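Local coordinates for protein similar to yteR (Bacilus subtilis) (Clostridium acetobutylicum, PDB 4WU0) that probably hydrolyses unsaturated rhamnogalacturonan fragments of pectin, as a glycoside hydrolase of family GH105 related to YteR, at residues 20-31 against 49-58; 227-238 against 282-290. All blocks are in the same frame, centred on the assembly; numbering follows the deposited sequence.

Contact 1. Residues 20-31 against 49-58; sequences TDHWGYEYGLTL and FIIKTMDTFI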
loop_
_atom_site.group_PDB
_atom_site.type_symbol
_atom_site.label_atom_id
_atom_site.label_comp_id
_atom_site.label_asym_id
_atom_site.label_seq_id
_atom_site.Cartn_x
_atom_site.Cartn_y
_atom_site.Cartn_z
ATOM N N THR A 20 17.669 -2.495 -1.096
ATOM C CA THR A 20 18.625 -2.048 -0.070
ATOM C C THR A 20 19.282 -0.678 -0.318
ATOM O O THR A 20 20.195 -0.309 0.416
ATOM C CB THR A 20 19.739 -3.121 0.123
ATOM O OG1 THR A 20 20.293 -3.478 -1.146
ATOM C CG2 THR A 20 19.154 -4.395 0.782
ATOM N N ASP A 21 18.822 0.081 -1.316
ATOM C CA ASP A 21 19.526 1.304 -1.724
ATOM C C ASP A 21 19.021 2.583 -1.070
ATOM O O ASP A 21 19.665 3.635 -1.168
ATOM C CB ASP A 21 19.591 1.452 -3.255
ATOM C CG ASP A 21 18.251 1.635 -3.902
ATOM O OD1 ASP A 21 17.222 1.474 -3.216
ATOM O OD2 ASP A 21 18.235 1.901 -5.137
ATOM N N HIS A 22 17.901 2.488 -0.362
ATOM C CA HIS A 22 17.403 3.598 0.455
ATOM C C HIS A 22 16.330 3.040 1.368
ATOM O O HIS A 22 15.906 1.912 1.174
ATOM C CB HIS A 22 16.866 4.753 -0.407
ATOM C CG HIS A 22 15.548 4.480 -1.067
ATOM N ND1 HIS A 22 15.418 3.651 -2.159
ATOM C CD2 HIS A 22 14.313 4.981 -0.833
ATOM C CE1 HIS A 22 14.149 3.610 -2.533
ATOM N NE2 HIS A 22 13.460 4.411 -1.746
ATOM N N TRP A 23 15.896 3.805 2.369
ATOM C CA TRP A 23 14.838 3.342 3.265
ATOM C C TRP A 23 13.507 3.541 2.554
ATOM O O TRP A 23 12.787 4.516 2.787
ATOM C CB TRP A 23 14.916 4.120 4.576
ATOM C CG TRP A 23 13.937 3.793 5.654
ATOM C CD1 TRP A 23 12.955 4.612 6.133
ATOM C CD2 TRP A 23 13.874 2.590 6.441
ATOM N NE1 TRP A 23 12.280 3.990 7.164
ATOM C CE2 TRP A 23 12.830 2.757 7.377
ATOM C CE3 TRP A 23 14.602 1.397 6.447
ATOM C CZ2 TRP A 23 12.484 1.765 8.306
ATOM C CZ3 TRP A 23 14.251 0.409 7.354
ATOM C CH2 TRP A 23 13.192 0.605 8.281
ATOM N N GLY A 24 13.223 2.632 1.638
ATOM C CA GLY A 24 12.059 2.723 0.792
ATOM C C GLY A 24 10.898 1.878 1.261
ATOM O O GLY A 24 11.066 0.699 1.511
ATOM N N TYR A 25 9.729 2.499 1.378
ATOM C CA TYR A 25 8.516 1.804 1.820
ATOM C C TYR A 25 8.212 0.570 0.999
ATOM O O TYR A 25 7.665 -0.403 1.528
ATOM C CB TYR A 25 7.296 2.747 1.748
ATOM C CG TYR A 25 6.922 3.211 0.347
ATOM C CD1 TYR A 25 7.373 4.421 -0.144
ATOM C CD2 TYR A 25 6.107 2.447 -0.467
ATOM C CE1 TYR A 25 7.021 4.863 -1.415
ATOM C CE2 TYR A 25 5.772 2.868 -1.761
ATOM C CZ TYR A 25 6.222 4.081 -2.219
ATOM O OH TYR A 25 5.869 4.514 -3.490
ATOM N N GLU A 26 8.569 0.585 -0.283
ATOM C CA GLU A 26 8.211 -0.519 -1.159
ATOM C C GLU A 26 9.062 -1.747 -0.880
ATOM O O GLU A 26 8.715 -2.855 -1.273
ATOM C CB GLU A 26 8.286 -0.097 -2.645
ATOM C CG GLU A 26 9.661 0.215 -3.198
ATOM C CD GLU A 26 10.098 1.661 -3.026
ATOM O OE1 GLU A 26 9.726 2.308 -2.025
ATOM O OE2 GLU A 26 10.835 2.162 -3.916
ATOM N N TYR A 27 10.190 -1.559 -0.201
ATOM C CA TYR A 27 11.059 -2.673 0.133
ATOM C C TYR A 27 10.479 -3.474 1.303
ATOM O O TYR A 27 10.400 -4.699 1.242
ATOM C CB TYR A 27 12.475 -2.155 0.426
ATOM C CG TYR A 27 13.112 -1.417 -0.735
ATOM C CD1 TYR A 27 12.689 -1.622 -2.037
ATOM C CD2 TYR A 27 14.158 -0.526 -0.522
ATOM C CE1 TYR A 27 13.300 -0.952 -3.108
ATOM C CE2 TYR A 27 14.754 0.160 -1.564
ATOM C CZ TYR A 27 14.328 -0.085 -2.864
ATOM O OH TYR A 27 14.916 0.578 -3.913
ATOM N N GLY A 28 10.011 -2.794 2.349
ATOM C CA GLY A 28 9.291 -3.480 3.413
ATOM C C GLY A 28 8.039 -4.171 2.892
ATOM O O GLY A 28 7.685 -5.267 3.331
ATOM N N LEU A 29 7.349 -3.514 1.970
ATOM C CA LEU A 29 6.152 -4.085 1.352
ATOM C C LEU A 29 6.456 -5.431 0.655
ATOM O O LEU A 29 5.714 -6.408 0.794
ATOM C CB LEU A 29 5.585 -3.093 0.346
ATOM C CG LEU A 29 4.470 -3.520 -0.595
ATOM C CD1 LEU A 29 3.214 -3.974 0.127
ATOM C CD2 LEU A 29 4.150 -2.356 -1.521
ATOM N N THR A 30 7.552 -5.467 -0.090
ATOM C CA THR A 30 7.957 -6.676 -0.794
ATOM C C THR A 30 8.354 -7.745 0.222
ATOM O O THR A 30 8.011 -8.918 0.074
ATOM C CB THR A 30 9.092 -6.368 -1.780
ATOM O OG1 THR A 30 8.591 -5.508 -2.810
ATOM C CG2 THR A 30 9.639 -7.631 -2.421
ATOM N N LEU A 31 9.070 -7.344 1.271
ATOM C CA LEU A 31 9.428 -8.285 2.301
ATOM C C LEU A 31 8.205 -8.831 3.054
ATOM O O LEU A 31 8.205 -9.997 3.478
ATOM C CB LEU A 31 10.426 -7.668 3.293
ATOM C CG LEU A 31 11.792 -7.325 2.705
ATOM C CD1 LEU A 31 12.674 -6.700 3.785
ATOM C CD2 LEU A 31 12.484 -8.546 2.110
ATOM N N PHE A 49 16.355 -14.389 3.936
ATOM C CA PHE A 49 16.382 -13.312 2.960
ATOM C C PHE A 49 15.867 -12.009 3.544
ATOM O O PHE A 49 16.427 -10.948 3.309
ATOM C CB PHE A 49 15.561 -13.665 1.718
ATOM C CG PHE A 49 15.593 -12.607 0.654
ATOM C CD1 PHE A 49 16.719 -12.439 -0.126
ATOM C CD2 PHE A 49 14.504 -11.781 0.447
ATOM C CE1 PHE A 49 16.761 -11.472 -1.108
ATOM C CE2 PHE A 49 14.532 -10.811 -0.553
ATOM C CZ PHE A 49 15.685 -10.657 -1.317
ATOM N N ILE A 50 14.792 -12.103 4.308
ATOM C CA ILE A 50 14.226 -10.923 4.958
ATOM C C ILE A 50 15.215 -10.334 5.951
ATOM O O ILE A 50 15.460 -9.135 5.947
ATOM C CB ILE A 50 12.903 -11.271 5.641
ATOM C CG1 ILE A 50 11.875 -11.667 4.588
ATOM C CG2 ILE A 50 12.371 -10.074 6.421
ATOM C CD1 ILE A 50 10.649 -12.327 5.179
ATOM N N ILE A 51 15.815 -11.191 6.764
ATOM C CA ILE A 51 16.768 -10.743 7.759
ATOM C C ILE A 51 17.945 -10.042 7.092
ATOM O O ILE A 51 18.341 -8.939 7.500
ATOM C CB ILE A 51 17.245 -11.932 8.615
ATOM C CG1 ILE A 51 16.093 -12.437 9.500
ATOM C CG2 ILE A 51 18.453 -11.556 9.464
ATOM C CD1 ILE A 51 16.374 -13.777 10.210
ATOM N N LYS A 52 18.505 -10.683 6.066
ATOM C CA LYS A 52 19.688 -10.165 5.393
ATOM C C LYS A 52 19.395 -8.816 4.750
ATOM O O LYS A 52 20.216 -7.901 4.829
ATOM C CB LYS A 52 20.197 -11.164 4.346
ATOM C CG LYS A 52 21.121 -10.563 3.285
ATOM C CD LYS A 52 21.577 -11.605 2.271
ATOM C CE LYS A 52 20.448 -12.077 1.361
ATOM N NZ LYS A 52 20.141 -11.077 0.308
ATOM N N THR A 53 18.216 -8.684 4.140
ATOM C CA THR A 53 17.821 -7.418 3.517
ATOM C C THR A 53 17.749 -6.306 4.591
ATOM O O THR A 53 18.306 -5.210 4.422
ATOM C CB THR A 53 16.471 -7.563 2.790
ATOM O OG1 THR A 53 16.597 -8.544 1.749
ATOM C CG2 THR A 53 16.018 -6.222 2.182
ATOM N N MET A 54 17.103 -6.598 5.705
ATOM C CA MET A 54 16.923 -5.560 6.720
ATOM C C MET A 54 18.200 -5.256 7.478
ATOM O O MET A 54 18.301 -4.203 8.093
ATOM C CB MET A 54 15.795 -5.907 7.677
ATOM C CG MET A 54 14.424 -5.920 7.023
ATOM S SD MET A 54 13.988 -4.399 6.173
ATOM C CE MET A 54 13.941 -3.304 7.545
ATOM N N ASP A 55 19.187 -6.148 7.411
ATOM C CA ASP A 55 20.481 -5.885 8.030
ATOM C C ASP A 55 21.187 -4.678 7.424
ATOM O O ASP A 55 22.065 -4.072 8.054
ATOM C CB ASP A 55 21.387 -7.119 7.972
ATOM C CG ASP A 55 21.107 -8.120 9.099
ATOM O OD1 ASP A 55 20.514 -7.750 10.135
ATOM O OD2 ASP A 55 21.507 -9.293 8.957
ATOM N N THR A 56 20.838 -4.325 6.192
ATOM C CA THR A 56 21.337 -3.091 5.590
ATOM C C THR A 56 20.926 -1.882 6.415
ATOM O O THR A 56 21.695 -0.910 6.532
ATOM C CB THR A 56 20.780 -2.911 4.163
ATOM O OG1 THR A 56 21.462 -3.798 3.278
ATOM C CG2 THR A 56 20.982 -1.485 3.654
ATOM N N PHE A 57 19.713 -1.939 6.947
ATOM C CA PHE A 57 19.095 -0.760 7.563
ATOM C C PHE A 57 19.205 -0.725 9.073
ATOM O O PHE A 57 19.337 0.346 9.653
ATOM C CB PHE A 57 17.611 -0.701 7.183
ATOM C CG PHE A 57 17.382 -0.633 5.705
ATOM C CD1 PHE A 57 17.758 0.487 4.990
ATOM C CD2 PHE A 57 16.801 -1.692 5.030
ATOM C CE1 PHE A 57 17.571 0.556 3.604
ATOM C CE2 PHE A 57 16.590 -1.635 3.647
ATOM C CZ PHE A 57 16.976 -0.505 2.937
ATOM N N ILE A 58 19.084 -1.878 9.719
ATOM C CA ILE A 58 18.952 -1.890 11.176
ATOM C C ILE A 58 20.274 -2.176 11.864
ATOM O O ILE A 58 20.773 -3.313 11.866
ATOM C CB ILE A 58 17.905 -2.905 11.653
ATOM C CG1 ILE A 58 16.621 -2.807 10.819
ATOM C CG2 ILE A 58 17.581 -2.686 13.111
ATOM C CD1 ILE A 58 16.006 -1.404 10.775
#
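Leu31 and Ile50 bring together helices 25-31 and 49-54, which run nearly antiparallel, at 165°, with their axes 11.0 Å apart at closest approach. They form a helical hairpin, the building unit of the (alpha/alpha)6 barrel expected of this six-hairpin glycosidase clan. Leu31 is a knob in a hole made by Phe49, Ile50, Thr53 and Met54, and its branched end suits the place because each methyl finds its own wall. CD1 lies 3.6 Å from Met54 SD, while CD2 turns to Ile50 CG1 and the Phe49 ring. Thr53 meets this leucine tip to tip through its methyl, since its OG1 is hydrogen-bonded back to Phe49 O (2.9 Å), which leaves CG2 to face the apolar side.

Near the start of helix 25-31, Trp23 and Phe57 make a T-shaped pair; the six-membered ring of Trp23 and the Phe57 ring have centroids 5.2 Å apart and planes at 71°. The indole presents its benzo edge to one face of Phe57, and Thr56 CG2 covers the opposite face. With CG anti to the backbone N (chi1 -179°), Trp23 swings this edge across to the other segment, where CZ3 also meets the Met54 methyl, CE, at 3.7 Å. Its NE1 is hydrogen-bonded to His76 O, so the buried indole has its polar need met. Asp21 OD1 receives His22 ND1 and Tyr27 OH from opposite faces of the carboxylate, which ties the loop to the helix start. At the partly exposed margin, Thr20 CG2 rests 3.5 Å from Thr56 OG1.

Contact 2. Residues 227-238 against 282-290; sequences IKILNNCVTALL and YLPESLKET
Leu283 and Val234 meet at the apolar centre, where both methyls of the leucine, CD1 and CD2, lie 3.9 Å from Val234 CG2. The other valine methyl, CG1, points toward Leu287 and meets its CD1 tip to tip at 4.1 Å. Beta-branched valine keeps a short profile on the helix, so these two leucines, from later in the same chain, can close over it. Outward along helix 227-238, Leu238 divides its branches: CD1 touches Leu287 CD2 at 3.7 Å, and CD2 touches the Thr290 methyl at the start of helix 288-302. In the other direction, Leu230 CD2 and Ile227 CD1 approach the Tyr282 ring, the Ile227 and Tyr282 side chains crossing at about a right angle.

At the polar edge, Asn231 ND2 bridges two backbone oxygens, donating to Tyr282 O (2.8 Å, N-H...O 161°) and to Ile227 O (2.9 Å). Both acceptors lie close to the amide plane, which fixes the amide's rotation, although ND2 comes to Ile227 O from above the carbonyl plane, and that oxygen also takes the backbone N-H of Asn231. Asparagine suits this place by serving a loop carbonyl; its side chain slides past that of Leu283, running oppositely, with Leu283 CD2 3.5 Å from Asn231 OD1. Helix 223-240 is thus joined to the linker between helices 264-279 and 288-302, a helix-to-loop junction in the (alpha/alpha)6 barrel expected for this clan.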
loop_
_atom_site.group_PDB
_atom_site.type_symbol
_atom_site.label_atom_id
_atom_site.label_comp_id
_atom_site.label_asym_id
_atom_site.label_seq_id
_atom_site.Cartn_x
_atom_site.Cartn_y
_atom_site.Cartn_z
ATOM N N ILE A 227 -15.398 -0.715 7.625
ATOM C CA ILE A 227 -15.875 -1.791 6.774
ATOM C C ILE A 227 -16.800 -1.241 5.684
ATOM O O ILE A 227 -16.695 -1.630 4.516
ATOM C CB ILE A 227 -16.545 -2.901 7.617
ATOM C CG1 ILE A 227 -15.474 -3.629 8.432
ATOM C CG2 ILE A 227 -17.309 -3.911 6.748
ATOM C CD1 ILE A 227 -16.013 -4.545 9.524
ATOM N N LYS A 228 -17.677 -0.313 6.054
ATOM C CA LYS A 228 -18.555 0.315 5.076
ATOM C C LYS A 228 -17.754 1.067 4.010
ATOM O O LYS A 228 -18.050 0.966 2.817
ATOM C CB LYS A 228 -19.557 1.252 5.772
ATOM C CG LYS A 228 -20.462 1.980 4.811
ATOM C CD LYS A 228 -21.375 2.937 5.571
ATOM C CE LYS A 228 -22.521 3.436 4.722
ATOM N NZ LYS A 228 -23.376 4.387 5.510
ATOM N N ILE A 229 -16.753 1.835 4.434
ATOM C CA ILE A 229 -15.906 2.551 3.494
ATOM C C ILE A 229 -15.241 1.569 2.537
ATOM O O ILE A 229 -15.182 1.802 1.338
ATOM C CB ILE A 229 -14.811 3.374 4.246
ATOM C CG1 ILE A 229 -15.465 4.517 5.021
ATOM C CG2 ILE A 229 -13.736 3.908 3.285
ATOM C CD1 ILE A 229 -14.520 5.239 5.964
ATOM N N LEU A 230 -14.739 0.452 3.061
ATOM C CA LEU A 230 -14.124 -0.546 2.191
ATOM C C LEU A 230 -15.124 -1.101 1.164
ATOM O O LEU A 230 -14.809 -1.236 -0.035
ATOM C CB LEU A 230 -13.511 -1.678 3.018
ATOM C CG LEU A 230 -12.891 -2.824 2.209
ATOM C CD1 LEU A 230 -11.769 -2.362 1.308
ATOM C CD2 LEU A 230 -12.359 -3.904 3.145
ATOM N N ASN A 231 -16.328 -1.428 1.619
ATOM C CA ASN A 231 -17.349 -1.901 0.696
ATOM C C ASN A 231 -17.635 -0.862 -0.369
ATOM O O ASN A 231 -17.779 -1.206 -1.543
ATOM C CB ASN A 231 -18.630 -2.273 1.425
ATOM C CG ASN A 231 -18.588 -3.669 1.967
ATOM O OD1 ASN A 231 -18.994 -4.616 1.307
ATOM N ND2 ASN A 231 -18.077 -3.813 3.172
ATOM N N ASN A 232 -17.771 0.388 0.041
ATOM C CA ASN A 232 -18.050 1.456 -0.919
ATOM C C ASN A 232 -16.933 1.622 -1.943
ATOM O O ASN A 232 -17.202 1.879 -3.129
ATOM C CB ASN A 232 -18.300 2.784 -0.187
ATOM C CG ASN A 232 -19.591 2.789 0.588
ATOM O OD1 ASN A 232 -20.484 1.983 0.347
ATOM N ND2 ASN A 232 -19.700 3.713 1.522
ATOM N N CYS A 233 -15.689 1.483 -1.491
ATOM C CA CYS A 233 -14.546 1.592 -2.392
ATOM C C CYS A 233 -14.558 0.444 -3.394
ATOM O O CYS A 233 -14.260 0.641 -4.565
ATOM C CB CYS A 233 -13.224 1.573 -1.617
ATOM S SG CYS A 233 -12.857 3.129 -0.722
ATOM N N VAL A 234 -14.890 -0.756 -2.926
ATOM C CA VAL A 234 -14.918 -1.923 -3.785
ATOM C C VAL A 234 -16.020 -1.773 -4.814
ATOM O O VAL A 234 -15.802 -2.055 -5.998
ATOM C CB VAL A 234 -15.083 -3.220 -2.949
ATOM C CG1 VAL A 234 -15.512 -4.415 -3.831
ATOM C CG2 VAL A 234 -13.796 -3.508 -2.203
ATOM N N THR A 235 -17.212 -1.346 -4.389
ATOM C CA THR A 235 -18.286 -1.053 -5.335
ATOM C C THR A 235 -17.819 -0.087 -6.426
ATOM O O THR A 235 -18.061 -0.293 -7.629
ATOM C CB THR A 235 -19.516 -0.491 -4.607
ATOM O OG1 THR A 235 -20.002 -1.495 -3.712
ATOM C CG2 THR A 235 -20.608 -0.074 -5.572
ATOM N N ALA A 236 -17.137 0.965 -6.006
ATOM C CA ALA A 236 -16.693 1.989 -6.947
ATOM C C ALA A 236 -15.622 1.438 -7.891
ATOM O O ALA A 236 -15.610 1.747 -9.083
ATOM C CB ALA A 236 -16.168 3.197 -6.196
ATOM N N LEU A 237 -14.713 0.636 -7.366
ATOM C CA LEU A 237 -13.681 0.051 -8.209
ATOM C C LEU A 237 -14.250 -0.978 -9.183
ATOM O O LEU A 237 -13.791 -1.076 -10.320
ATOM C CB LEU A 237 -12.557 -0.560 -7.374
ATOM C CG LEU A 237 -11.718 0.465 -6.634
ATOM C CD1 LEU A 237 -10.943 -0.198 -5.493
ATOM C CD2 LEU A 237 -10.771 1.160 -7.609
ATOM N N LEU A 238 -15.244 -1.759 -8.765
ATOM C CA LEU A 238 -15.797 -2.740 -9.679
ATOM C C LEU A 238 -16.496 -2.076 -10.870
ATOM O O LEU A 238 -16.527 -2.635 -11.974
ATOM C CB LEU A 238 -16.734 -3.716 -8.942
ATOM C CG LEU A 238 -15.973 -4.698 -8.032
ATOM C CD1 LEU A 238 -16.903 -5.526 -7.178
ATOM C CD2 LEU A 238 -15.100 -5.621 -8.857
ATOM N N TYR A 282 -15.442 -8.970 5.507
ATOM C CA TYR A 282 -15.739 -7.560 5.316
ATOM C C TYR A 282 -16.546 -7.352 4.051
ATOM O O TYR A 282 -17.376 -6.440 3.984
ATOM C CB TYR A 282 -14.473 -6.701 5.247
ATOM C CG TYR A 282 -13.483 -6.921 6.353
ATOM C CD1 TYR A 282 -13.877 -7.398 7.583
ATOM C CD2 TYR A 282 -12.138 -6.639 6.161
ATOM C CE1 TYR A 282 -12.955 -7.601 8.588
ATOM C CE2 TYR A 282 -11.224 -6.837 7.149
ATOM C CZ TYR A 282 -11.630 -7.318 8.366
ATOM O OH TYR A 282 -10.723 -7.532 9.394
ATOM N N LEU A 283 -16.302 -8.210 3.063
ATOM C CA LEU A 283 -16.967 -8.141 1.773
ATOM C C LEU A 283 -17.767 -9.433 1.608
ATOM O O LEU A 283 -17.384 -10.479 2.160
ATOM C CB LEU A 283 -15.935 -8.026 0.653
ATOM C CG LEU A 283 -14.951 -6.858 0.726
ATOM C CD1 LEU A 283 -13.868 -6.981 -0.343
ATOM C CD2 LEU A 283 -15.687 -5.527 0.570
ATOM N N PRO A 284 -18.871 -9.366 0.872
ATOM C CA PRO A 284 -19.725 -10.555 0.765
ATOM C C PRO A 284 -19.088 -11.717 -0.006
ATOM O O PRO A 284 -18.308 -11.494 -0.944
ATOM C CB PRO A 284 -20.958 -10.033 0.015
ATOM C CG PRO A 284 -20.494 -8.849 -0.730
ATOM C CD PRO A 284 -19.415 -8.224 0.109
ATOM N N GLU A 285 -19.467 -12.942 0.351
ATOM C CA GLU A 285 -18.886 -14.127 -0.266
ATOM C C GLU A 285 -19.254 -14.228 -1.739
ATOM O O GLU A 285 -18.605 -14.946 -2.509
ATOM C CB GLU A 285 -19.317 -15.393 0.485
ATOM C CG GLU A 285 -18.750 -15.454 1.898
ATOM C CD GLU A 285 -19.114 -16.720 2.643
ATOM O OE1 GLU A 285 -19.491 -17.716 1.990
ATOM O OE2 GLU A 285 -19.025 -16.707 3.893
ATOM N N SER A 286 -20.302 -13.514 -2.133
ATOM C CA SER A 286 -20.706 -13.508 -3.542
ATOM C C SER A 286 -19.610 -12.926 -4.450
ATOM O O SER A 286 -19.650 -13.128 -5.668
ATOM C CB SER A 286 -22.001 -12.722 -3.708
ATOM O OG SER A 286 -21.783 -11.363 -3.368
ATOM N N LEU A 287 -18.629 -12.230 -3.879
ATOM C CA LEU A 287 -17.547 -11.647 -4.664
ATOM C C LEU A 287 -16.400 -12.603 -4.938
ATOM O O LEU A 287 -15.427 -12.229 -5.597
ATOM C CB LEU A 287 -16.984 -10.403 -3.965
ATOM C CG LEU A 287 -17.837 -9.157 -4.127
ATOM C CD1 LEU A 287 -17.318 -8.054 -3.214
ATOM C CD2 LEU A 287 -17.808 -8.697 -5.566
ATOM N N LYS A 288 -16.484 -13.818 -4.410
ATOM C CA LYS A 288 -15.388 -14.777 -4.567
ATOM C C LYS A 288 -14.995 -15.008 -6.017
ATOM O O LYS A 288 -13.813 -14.963 -6.329
ATOM C CB LYS A 288 -15.743 -16.123 -3.944
ATOM C CG LYS A 288 -15.514 -16.177 -2.483
ATOM C CD LYS A 288 -16.018 -17.483 -1.892
ATOM C CE LYS A 288 -15.808 -17.534 -0.389
ATOM N NZ LYS A 288 -16.379 -18.803 0.161
ATOM N N GLU A 289 -15.962 -15.292 -6.890
ATOM C CA GLU A 289 -15.602 -15.586 -8.285
ATOM C C GLU A 289 -15.028 -14.349 -8.976
ATOM O O GLU A 289 -14.089 -14.444 -9.781
ATOM C CB GLU A 289 -16.774 -16.171 -9.065
ATOM C CG GLU A 289 -17.167 -17.581 -8.633
ATOM C CD GLU A 289 -16.014 -18.575 -8.695
ATOM O OE1 GLU A 289 -15.263 -18.565 -9.693
ATOM O OE2 GLU A 289 -15.856 -19.361 -7.733
ATOM N N THR A 290 -15.559 -13.176 -8.649
ATOM C CA THR A 290 -15.027 -11.925 -9.196
ATOM C C THR A 290 -13.572 -11.754 -8.804
ATOM O O THR A 290 -12.731 -11.385 -9.619
ATOM C CB THR A 290 -15.857 -10.742 -8.693
ATOM O OG1 THR A 290 -17.177 -10.871 -9.224
ATOM C CG2 THR A 290 -15.280 -9.414 -9.117
#

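How the contacts relate
Contact 1 and contact 2 lie on opposite sides of the chain's centre, with their own centres 32 Å apart and their nearest atoms about 15 Å apart, so they do not touch. They follow one another along the chain, and both belong to the one family 88 glycoside hydrolase region. Contact 1 joins helices 25-41 and 44-54 near the start of the chain, and is mostly buried; contact 2, partly buried, joins helix 223-240 to the approach to helix 288-302. Contact 1 thus pairs neighbouring helices of one hairpin, whereas contact 2 joins parts of the chain 44 residues apart, with helix 264-279 between them in sequence.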